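Trichothecene 3-O-acetyltransferase (Gibberella zeae, PDB 2RKV) transfers an acetyl group from acetyl-coenzyme A to the C3 hydroxyl of trichothecene mycotoxins such as deoxynivalenol and T-2 toxin, probably detoxifying them. Local coordinates at residues Lys120-Ile124 with Arg402-Glu406. Residue numbers count along the deposited sequence, not the author numbering.
Sequences KTLPI and RPIFE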
# COMPACT_ATOMS: atom_id res chain seq x y z
N LYS A 120 0.49 10.00 -11.32
CA LYS A 120 1.25 8.75 -11.32
C LYS A 120 1.74 8.38 -9.92
O LYS A 120 1.89 9.24 -9.05
CB LYS A 120 2.43 8.83 -12.29
CG LYS A 120 2.00 8.83 -13.75
CD LYS A 120 3.17 9.09 -14.70
CE LYS A 120 4.22 7.99 -14.62
NZ LYS A 120 3.71 6.69 -15.16
N THR A 121 1.97 7.08 -9.71
CA THR A 121 2.53 6.57 -8.46
C THR A 121 3.94 7.12 -8.20
O THR A 121 4.25 7.56 -7.09
CB THR A 121 2.59 5.04 -8.50
OG1 THR A 121 1.25 4.51 -8.54
CG2 THR A 121 3.32 4.50 -7.28
N LEU A 122 4.77 7.08 -9.23
CA LEU A 122 6.17 7.47 -9.12
C LEU A 122 6.38 8.89 -9.64
O LEU A 122 5.58 9.37 -10.44
CB LEU A 122 7.06 6.46 -9.87
CG LEU A 122 6.93 5.01 -9.39
CD1 LEU A 122 7.70 4.04 -10.30
CD2 LEU A 122 7.35 4.83 -7.92
N PRO A 123 7.46 9.56 -9.17
CA PRO A 123 7.79 10.91 -9.62
C PRO A 123 8.36 10.91 -11.04
O PRO A 123 9.54 11.24 -11.24
CB PRO A 123 8.84 11.38 -8.61
CG PRO A 123 9.51 10.12 -8.18
CD PRO A 123 8.43 9.07 -8.16
N ILE A 124 7.53 10.53 -12.00
CA ILE A 124 7.91 10.39 -13.40
C ILE A 124 6.95 11.23 -14.23
O ILE A 124 5.73 11.17 -14.03
CB ILE A 124 7.84 8.91 -13.87
CG1 ILE A 124 8.88 8.05 -13.14
CG2 ILE A 124 8.01 8.80 -15.40
CD1 ILE A 124 8.67 6.55 -13.27
N ARG A 402 -5.56 -2.17 -7.20
CA ARG A 402 -4.52 -1.19 -7.39
C ARG A 402 -4.23 -0.98 -8.87
O ARG A 402 -4.02 -1.96 -9.61
CB ARG A 402 -3.23 -1.60 -6.68
CG ARG A 402 -2.36 -0.40 -6.41
CD ARG A 402 -0.86 -0.63 -6.52
NE ARG A 402 -0.18 0.61 -6.13
CZ ARG A 402 -0.09 1.70 -6.90
NH1 ARG A 402 -0.59 1.71 -8.13
NH2 ARG A 402 0.50 2.80 -6.43
N PRO A 403 -4.19 0.29 -9.32
CA PRO A 403 -3.72 0.56 -10.70
C PRO A 403 -2.33 0.02 -11.03
O PRO A 403 -1.42 -0.00 -10.18
CB PRO A 403 -3.71 2.10 -10.77
CG PRO A 403 -4.84 2.49 -9.83
CD PRO A 403 -4.61 1.54 -8.66
N ILE A 404 -2.17 -0.41 -12.27
CA ILE A 404 -0.86 -0.77 -12.79
C ILE A 404 0.01 0.48 -12.98
O ILE A 404 -0.49 1.55 -13.35
CB ILE A 404 -0.98 -1.58 -14.11
CG1 ILE A 404 0.33 -2.32 -14.42
CG2 ILE A 404 -1.43 -0.70 -15.29
CD1 ILE A 404 0.17 -3.43 -15.47
N PHE A 405 1.30 0.34 -12.69
CA PHE A 405 2.28 1.37 -12.97
C PHE A 405 3.56 0.70 -13.45
O PHE A 405 3.52 -0.47 -13.87
CB PHE A 405 2.48 2.31 -11.76
CG PHE A 405 2.99 1.64 -10.50
CD1 PHE A 405 4.28 1.93 -10.03
CD2 PHE A 405 2.18 0.79 -9.74
CE1 PHE A 405 4.77 1.34 -8.85
CE2 PHE A 405 2.65 0.20 -8.55
CZ PHE A 405 3.96 0.49 -8.11
N GLU A 406 4.68 1.42 -13.44
CA GLU A 406 5.94 0.83 -13.89
C GLU A 406 6.24 -0.43 -13.08
O GLU A 406 5.99 -0.46 -11.87
CB GLU A 406 7.10 1.82 -13.76
CG GLU A 406 7.09 2.97 -14.78
CD GLU A 406 6.15 4.12 -14.40
OE1 GLU A 406 5.58 4.11 -13.28
OE2 GLU A 406 6.00 5.05 -15.23
O HOH W 1 4.15 5.72 -11.77
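A salt bridge and an arginine-threonine hydrogen bond hold these two loops together at separate points. Lys-120 NZ donates to Glu-406 OE2 at 2.8 Å; the same ammonium also pairs with Glu-113 of helix 113-116, so two carboxylates share its charge. At the other point Arg-402 NH2 donates to Thr-121 OG1 at 2.8 Å, and a second, weak bond runs from Arg-402 NH1 to the same OG1 at 3.4 Å. Arg-402 NH1 also donates to Pro-403 O within its own segment at 2.8 Å, and bonds Gln-22 of strand 20-28. A water links the backbone to the acid, accepting from Leu-122 N at 2.9 Å and donating to Glu-406 OE1 at 2.6 Å, so both oxygens of the carboxylate are engaged. In this BAHD-superfamily acyltransferase, 402-406 leads from edge strand 399-401 of the five-stranded sheet to strand 411-414 of the seven-stranded one, and the contact ties this connection between the sheets to the loop after helix 113-116. Beside the arginine-threonine bond lies the Phe-405 ring: Thr-121 CG2 makes a CH-pi contact over one face, 4.0 Å from the ring centroid, while Leu-122 CD1 meets the ring edge at CD1, also 4.0 Å away. Leu-122 itself lines the pocket of the bound T-2 toxin. Pro-123 centres an inverse gamma turn, beyond which Ile-124 CD1 packs 3.6 Å from Glu-406 OE2.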